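Local coordinates for R.MvaI (Kocuria varians, PDB 2OA9), which acts as a monomeric restriction endonuclease, recognising its DNA target sequence asymmetrically and probably cutting it with the help of metal ions, at residues A[65-76]-A[228-239]. Residues are numbered along the deposited sequence; the frame is centred on the assembly and turned at random.
Sequences AAKSLLTLFTKS and HGTAFRINMEKL. With CD (cadmium ion), chain L; CD (cadmium ion), chain E.
Leu70 and Ile234 form a hydrogen-bonded pair where the edge strand 69-74 joins strand 225-235 in an antiparallel sheet, and the contact runs on into the helices flanking both strands. A beta bulge interrupts the pairing: Leu72 and Phe73 together face Phe232, since Leu72 N donates to Phe232 O (2.8 Å) whereas Phe232 N bonds to Phe73 O (3.0 Å). The bulge lets both aromatic side chains share one face of the sheet, in an offset stack with centroids 4.8 Å apart and planes at 21°. Trp150 meets the Phe232 ring edge-to-face, and helix 152-162 packs on Phe73. Farther along this face, Leu70 CD2 touches Leu239 CD2 at 3.6 Å.

On the opposite face, Leu69 CD2 sits over the centre of the Arg233 guanidinium, 3.4 Å from CZ. A water in the guanidinium plane accepts from NH2, donates to Leu69 O and also bonds Thr71 OG1; with Asp210 holding NH1, this helps fix the group's rotation.

Past the strands, Met236 CG packs on Ala65 CB, and the methionine side chain also touches Glu58, a calcium ligand in another structure of this protein. Glu237 chelates cadmium through both carboxylate oxygens, with His62 as the second protein ligand. Asn235 is the N-cap of helix 236-242: with CG anti to the backbone N (chi1 173°), OD1 accepts from Lys238 N (3.2 Å), while ND2 donates to Ala66 O at 2.9 Å, approaching from 54° above that carbonyl's plane.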
ATOM      1  N   ALA A  65     -11.178  -5.651   4.147  1.00 13.63           N
ATOM      2  CA  ALA A  65      -9.730  -5.421   4.248  1.00 14.02           C
ATOM      3  C   ALA A  65      -8.942  -6.714   4.018  1.00 13.06           C
ATOM      4  O   ALA A  65      -7.913  -6.693   3.352  1.00 13.52           O
ATOM      5  CB  ALA A  65      -9.390  -4.784   5.576  1.00 14.29           C
ATOM      6  N   ALA A  66      -9.439  -7.846   4.484  1.00 13.14           N
ATOM      7  CA  ALA A  66      -8.713  -9.089   4.360  1.00 13.35           C
ATOM      8  C   ALA A  66      -8.598  -9.514   2.889  1.00 13.59           C
ATOM      9  O   ALA A  66      -7.694 -10.229   2.517  1.00 14.99           O
ATOM     10  CB  ALA A  66      -9.397 -10.156   5.141  1.00 15.12           C
ATOM     11  N   LYS A  67      -9.521  -9.058   2.067  1.00 12.77           N
ATOM     12  CA  LYS A  67      -9.536  -9.378   0.641  1.00 13.59           C
ATOM     13  C   LYS A  67      -8.886  -8.309  -0.215  1.00 13.07           C
ATOM     14  O   LYS A  67      -8.884  -8.463  -1.449  1.00 13.59           O
ATOM     15  CB  LYS A  67     -10.982  -9.609   0.165  1.00 14.17           C
ATOM     16  CG  LYS A  67     -11.717 -10.659   0.932  1.00 17.72           C
ATOM     17  CD  LYS A  67     -13.155 -10.753   0.438  1.00 23.09           C
ATOM     18  CE  LYS A  67     -13.983  -9.534   0.834  0.50 23.01           C
ATOM     19  NZ  LYS A  67     -15.451  -9.763   0.792  0.50 25.57           N
ATOM     20  N   SER A  68      -8.304  -7.269   0.392  1.00 13.39           N
ATOM     21  CA  SER A  68      -7.872  -6.071  -0.341  1.00 14.02           C
ATOM     22  C   SER A  68      -6.364  -5.949  -0.349  1.00 13.77           C
ATOM     23  O   SER A  68      -5.716  -6.137   0.645  1.00 14.79           O
ATOM     24  CB  SER A  68      -8.473  -4.819   0.231  1.00 14.86           C
ATOM     25  OG  SER A  68      -9.891  -4.877   0.123  1.00 19.39           O
ATOM     26  N   LEU A  69      -5.808  -5.609  -1.491  1.00 12.54           N
ATOM     27  CA  LEU A  69      -4.378  -5.342  -1.610  1.00 13.56           C
ATOM     28  C   LEU A  69      -4.193  -3.826  -1.795  1.00 14.15           C
ATOM     29  O   LEU A  69      -4.733  -3.242  -2.726  1.00 15.65           O
ATOM     30  CB  LEU A  69      -3.824  -6.092  -2.829  1.00 15.25           C
ATOM     31  CG  LEU A  69      -2.348  -6.029  -3.141  1.00 17.43           C
ATOM     32  CD1 LEU A  69      -1.518  -6.548  -1.953  1.00 18.48           C
ATOM     33  CD2 LEU A  69      -2.052  -6.781  -4.435  1.00 19.35           C
ATOM     34  N   LEU A  70      -3.437  -3.222  -0.893  1.00 12.56           N
ATOM     35  CA  LEU A  70      -3.169  -1.794  -0.881  1.00 13.62           C
ATOM     36  C   LEU A  70      -1.798  -1.550  -1.511  1.00 13.56           C
ATOM     37  O   LEU A  70      -0.818  -2.203  -1.161  1.00 14.79           O
ATOM     38  CB  LEU A  70      -3.168  -1.354   0.582  1.00 14.14           C
ATOM     39  CG  LEU A  70      -2.944   0.115   0.891  1.00 18.43           C
ATOM     40  CD1 LEU A  70      -4.171   0.896   0.485  1.00 18.42           C
ATOM     41  CD2 LEU A  70      -2.611   0.288   2.377  1.00 21.74           C
ATOM     42  N   THR A  71      -1.708  -0.604  -2.443  1.00 13.51           N
ATOM     43  CA  THR A  71      -0.447  -0.038  -2.872  1.00 14.46           C
ATOM     44  C   THR A  71      -0.116   1.167  -2.021  1.00 14.75           C
ATOM     45  O   THR A  71      -0.794   2.167  -2.085  1.00 15.70           O
ATOM     46  CB  THR A  71      -0.571   0.377  -4.323  1.00 15.31           C
ATOM     47  OG1 THR A  71      -0.838  -0.790  -5.105  1.00 19.05           O
ATOM     48  CG2 THR A  71       0.731   0.988  -4.840  1.00 15.91           C
ATOM     49  N   LEU A  72       0.948   1.064  -1.244  1.00 14.54           N
ATOM     50  CA  LEU A  72       1.386   2.148  -0.366  1.00 14.64           C
ATOM     51  C   LEU A  72       1.904   3.315  -1.183  1.00 14.44           C
ATOM     52  O   LEU A  72       1.570   4.454  -0.916  1.00 16.73           O
ATOM     53  CB  LEU A  72       2.482   1.643   0.564  1.00 14.62           C
ATOM     54  CG  LEU A  72       2.022   0.532   1.530  1.00 15.13           C
ATOM     55  CD1 LEU A  72       3.196  -0.231   2.122  1.00 15.51           C
ATOM     56  CD2 LEU A  72       1.160   1.099   2.624  1.00 18.03           C
ATOM     57  N   PHE A  73       2.722   2.999  -2.170  1.00 13.20           N
ATOM     58  CA  PHE A  73       3.317   3.971  -3.083  1.00 13.85           C
ATOM     59  C   PHE A  73       4.014   3.242  -4.203  1.00 15.43           C
ATOM     60  O   PHE A  73       4.232   2.040  -4.139  1.00 14.44           O
ATOM     61  CB  PHE A  73       4.304   4.902  -2.335  1.00 14.40           C
ATOM     62  CG  PHE A  73       5.465   4.185  -1.664  1.00 13.98           C
ATOM     63  CD1 PHE A  73       6.612   3.869  -2.340  1.00 13.94           C
ATOM     64  CD2 PHE A  73       5.378   3.829  -0.332  1.00 15.66           C
ATOM     65  CE1 PHE A  73       7.683   3.235  -1.710  1.00 15.60           C
ATOM     66  CE2 PHE A  73       6.411   3.146   0.290  1.00 16.58           C
ATOM     67  CZ  PHE A  73       7.572   2.845  -0.400  1.00 16.39           C
ATOM     68  N   THR A  74       4.399   3.987  -5.227  1.00 16.47           N
ATOM     69  CA  THR A  74       5.227   3.496  -6.314  1.00 17.87           C
ATOM     70  C   THR A  74       6.509   4.317  -6.325  1.00 17.54           C
ATOM     71  O   THR A  74       6.498   5.544  -6.049  1.00 19.82           O
ATOM     72  CB  THR A  74       4.504   3.590  -7.699  1.00 18.07           C
ATOM     73  OG1 THR A  74       4.072   4.937  -7.948  1.00 22.82           O
ATOM     74  CG2 THR A  74       3.245   2.786  -7.720  1.00 18.85           C
ATOM     75  N   LYS A  75       7.623   3.656  -6.622  1.00 16.74           N
ATOM     76  CA  LYS A  75       8.916   4.320  -6.637  1.00 17.56           C
ATOM     77  C   LYS A  75       9.947   3.442  -7.295  1.00 17.73           C
ATOM     78  O   LYS A  75      10.141   2.284  -6.878  1.00 18.74           O
ATOM     79  CB  LYS A  75       9.377   4.708  -5.222  1.00 19.16           C
ATOM     80  CG  LYS A  75      10.756   5.404  -5.107  1.00 21.08           C
ATOM     81  CD  LYS A  75      10.706   6.813  -5.648  1.00 25.76           C
ATOM     82  CE  LYS A  75      12.056   7.470  -5.481  1.00 26.64           C
ATOM     83  NZ  LYS A  75      13.045   6.941  -6.463  1.00 29.67           N
ATOM     84  N   SER A  76      10.606   4.038  -8.288  1.00 19.85           N
ATOM     85  CA  SER A  76      11.721   3.423  -8.987  1.00 21.53           C
ATOM     86  C   SER A  76      12.978   3.347  -8.137  1.00 20.42           C
ATOM     87  O   SER A  76      13.157   4.139  -7.229  1.00 19.97           O
ATOM     88  CB  SER A  76      12.027   4.189 -10.275  1.00 22.27           C
ATOM     89  OG  SER A  76      11.044   3.914 -11.258  1.00 27.41           O
ATOM     90  N   HIS A 228       5.380   2.957 -14.446  1.00 23.19           N
ATOM     91  CA  HIS A 228       4.736   3.925 -13.542  1.00 24.78           C
ATOM     92  C   HIS A 228       5.313   3.881 -12.118  1.00 24.46           C
ATOM     93  O   HIS A 228       4.864   4.633 -11.245  1.00 26.19           O
ATOM     94  CB  HIS A 228       3.198   3.769 -13.589  1.00 25.88           C
ATOM     95  CG  HIS A 228       2.607   4.110 -14.930  1.00 29.56           C
ATOM     96  ND1 HIS A 228       1.716   3.293 -15.596  1.00 35.79           N
ATOM     97  CD2 HIS A 228       2.820   5.170 -15.746  1.00 32.03           C
ATOM     98  CE1 HIS A 228       1.399   3.838 -16.757  1.00 34.27           C
ATOM     99  NE2 HIS A 228       2.051   4.982 -16.872  1.00 34.26           N
ATOM    100  N   GLY A 229       6.328   3.043 -11.901  1.00 23.46           N
ATOM    101  CA  GLY A 229       6.997   2.935 -10.620  1.00 22.17           C
ATOM    102  C   GLY A 229       6.725   1.572 -10.016  1.00 20.31           C
ATOM    103  O   GLY A 229       5.623   1.085 -10.008  1.00 21.92           O
ATOM    104  N   THR A 230       7.754   1.005  -9.442  1.00 18.88           N
ATOM    105  CA  THR A 230       7.624  -0.244  -8.703  1.00 17.29           C
ATOM    106  C   THR A 230       6.718  -0.040  -7.483  1.00 15.71           C
ATOM    107  O   THR A 230       6.896   0.913  -6.733  1.00 15.03           O
ATOM    108  CB  THR A 230       9.016  -0.668  -8.278  1.00 18.87           C
ATOM    109  OG1 THR A 230       9.747  -0.972  -9.495  1.00 20.77           O
ATOM    110  CG2 THR A 230       9.007  -1.915  -7.433  1.00 18.37           C
ATOM    111  N   ALA A 231       5.745  -0.903  -7.311  1.00 14.39           N
ATOM    112  CA  ALA A 231       4.700  -0.671  -6.318  1.00 13.07           C
ATOM    113  C   ALA A 231       5.041  -1.483  -5.051  1.00 13.18           C
ATOM    114  O   ALA A 231       5.335  -2.665  -5.129  1.00 15.08           O
ATOM    115  CB  ALA A 231       3.350  -1.045  -6.857  1.00 14.18           C
ATOM    116  N   PHE A 232       4.887  -0.849  -3.890  1.00 12.30           N
ATOM    117  CA  PHE A 232       5.097  -1.475  -2.603  1.00 11.75           C
ATOM    118  C   PHE A 232       3.734  -1.755  -2.047  1.00 11.46           C
ATOM    119  O   PHE A 232       2.950  -0.831  -1.852  1.00 13.49           O
ATOM    120  CB  PHE A 232       5.952  -0.577  -1.689  1.00 11.98           C
ATOM    121  CG  PHE A 232       7.384  -0.495  -2.110  1.00 13.03           C
ATOM    122  CD1 PHE A 232       7.765   0.137  -3.269  1.00 15.71           C
ATOM    123  CD2 PHE A 232       8.371  -1.077  -1.350  1.00 15.71           C
ATOM    124  CE1 PHE A 232       9.079   0.160  -3.652  1.00 15.28           C
ATOM    125  CE2 PHE A 232       9.703  -1.023  -1.710  1.00 17.32           C
ATOM    126  CZ  PHE A 232      10.052  -0.412  -2.873  1.00 13.96           C
ATOM    127  N   ARG A 233       3.409  -3.042  -1.919  1.00 11.48           N
ATOM    128  CA  ARG A 233       2.032  -3.484  -1.695  1.00 13.38           C
ATOM    129  C   ARG A 233       1.896  -4.371  -0.475  1.00 13.00           C
ATOM    130  O   ARG A 233       2.765  -5.135  -0.144  1.00 14.19           O
ATOM    131  CB  ARG A 233       1.520  -4.238  -2.931  1.00 14.57           C
ATOM    132  CG  ARG A 233       1.680  -3.458  -4.218  1.00 15.25           C
ATOM    133  CD  ARG A 233       1.176  -4.124  -5.459  1.00 18.38           C
ATOM    134  NE  ARG A 233      -0.211  -3.826  -5.685  1.00 18.10           N
ATOM    135  CZ  ARG A 233      -0.906  -4.410  -6.646  1.00 19.05           C
ATOM    136  NH1 ARG A 233      -0.294  -5.275  -7.444  1.00 20.31           N
ATOM    137  NH2 ARG A 233      -2.197  -4.150  -6.797  1.00 20.92           N
ATOM    138  N   ILE A 234       0.750  -4.271   0.168  1.00 11.94           N
ATOM    139  CA  ILE A 234       0.464  -5.001   1.392  1.00 12.94           C
ATOM    140  C   ILE A 234      -1.038  -5.279   1.472  1.00 12.04           C
ATOM    141  O   ILE A 234      -1.850  -4.432   1.099  1.00 11.19           O
ATOM    142  CB  ILE A 234       0.949  -4.200   2.659  1.00 11.82           C
ATOM    143  CG1 ILE A 234       0.842  -5.052   3.915  1.00 13.20           C
ATOM    144  CG2 ILE A 234       0.180  -2.883   2.827  1.00 12.98           C
ATOM    145  CD1 ILE A 234       1.412  -4.377   5.175  1.00 14.37           C
ATOM    146  N   ASN A 235      -1.381  -6.454   1.973  1.00 11.66           N
ATOM    147  CA  ASN A 235      -2.781  -6.765   2.296  1.00 11.90           C
ATOM    148  C   ASN A 235      -3.261  -5.814   3.357  1.00 12.81           C
ATOM    149  O   ASN A 235      -2.545  -5.487   4.316  1.00 12.34           O
ATOM    150  CB  ASN A 235      -2.874  -8.198   2.752  1.00 11.57           C
ATOM    151  CG  ASN A 235      -4.237  -8.561   3.258  1.00 11.46           C
ATOM    152  OD1 ASN A 235      -4.620  -8.276   4.367  1.00 12.03           O
ATOM    153  ND2 ASN A 235      -4.995  -9.240   2.387  1.00 14.34           N
ATOM    154  N   MET A 236      -4.480  -5.324   3.217  1.00 11.93           N
ATOM    155  CA  MET A 236      -4.931  -4.223   4.051  1.00 13.00           C
ATOM    156  C   MET A 236      -5.068  -4.630   5.514  1.00 13.49           C
ATOM    157  O   MET A 236      -4.790  -3.827   6.425  1.00 14.28           O
ATOM    158  CB  MET A 236      -6.221  -3.624   3.526  1.00 14.36           C
ATOM    159  CG  MET A 236      -6.787  -2.535   4.365  1.00 18.41           C
ATOM    160  SD  MET A 236      -8.214  -1.729   3.578  1.00 25.76           S
ATOM    161  CE  MET A 236      -7.434  -1.634   1.928  1.00 18.11           C
ATOM    162  N   GLU A 237      -5.555  -5.840   5.788  1.00 13.55           N
ATOM    163  CA  GLU A 237      -5.555  -6.308   7.197  1.00 14.03           C
ATOM    164  C   GLU A 237      -4.167  -6.385   7.727  1.00 15.09           C
ATOM    165  O   GLU A 237      -3.905  -6.033   8.883  1.00 14.83           O
ATOM    166  CB  GLU A 237      -6.171  -7.712   7.363  1.00 16.07           C
ATOM    167  CG  GLU A 237      -7.657  -7.765   7.519  1.00 16.75           C
ATOM    168  CD  GLU A 237      -8.119  -7.497   8.929  1.00 18.25           C
ATOM    169  OE1 GLU A 237      -7.978  -6.378   9.369  1.00 18.02           O
ATOM    170  OE2 GLU A 237      -8.687  -8.408   9.561  1.00 17.56           O
ATOM    171  N   LYS A 238      -3.261  -6.893   6.906  1.00 14.59           N
ATOM    172  CA  LYS A 238      -1.903  -7.060   7.319  1.00 16.14           C
ATOM    173  C   LYS A 238      -1.250  -5.771   7.739  1.00 15.64           C
ATOM    174  O   LYS A 238      -0.360  -5.751   8.587  1.00 17.41           O
ATOM    175  CB  LYS A 238      -1.151  -7.697   6.188  1.00 17.68           C
ATOM    176  CG  LYS A 238       0.108  -8.340   6.600  1.00 21.60           C
ATOM    177  CD  LYS A 238       0.427  -9.537   5.707  1.00 28.41           C
ATOM    178  CE  LYS A 238      -0.567 -10.692   5.799  1.00 29.43           C
ATOM    179  NZ  LYS A 238      -0.168 -11.768   6.733  1.00 25.91           N
ATOM    180  N   LEU A 239      -1.667  -4.663   7.158  1.00 15.84           N
ATOM    181  CA  LEU A 239      -1.165  -3.350   7.536  1.00 17.01           C
ATOM    182  C   LEU A 239      -1.374  -3.019   9.031  1.00 17.22           C
ATOM    183  O   LEU A 239      -0.524  -2.371   9.638  1.00 17.14           O
ATOM    184  CB  LEU A 239      -1.709  -2.245   6.621  1.00 18.19           C
ATOM    185  CG  LEU A 239      -1.177  -0.835   6.877  1.00 18.90           C
ATOM    186  CD1 LEU A 239       0.337  -0.764   6.804  1.00 19.18           C
ATOM    187  CD2 LEU A 239      -1.821   0.117   5.848  1.00 20.36           C
TER
HETATM  188 CD    CD L 912       1.560   5.257 -18.996  0.80 45.50          CD
HETATM  189 CD    CD E 900      -8.873  -7.187  11.463  1.00 17.52          CD
HETATM  190  O   HOH W   1      -3.432  -2.084  -4.983  1.00 24.29           O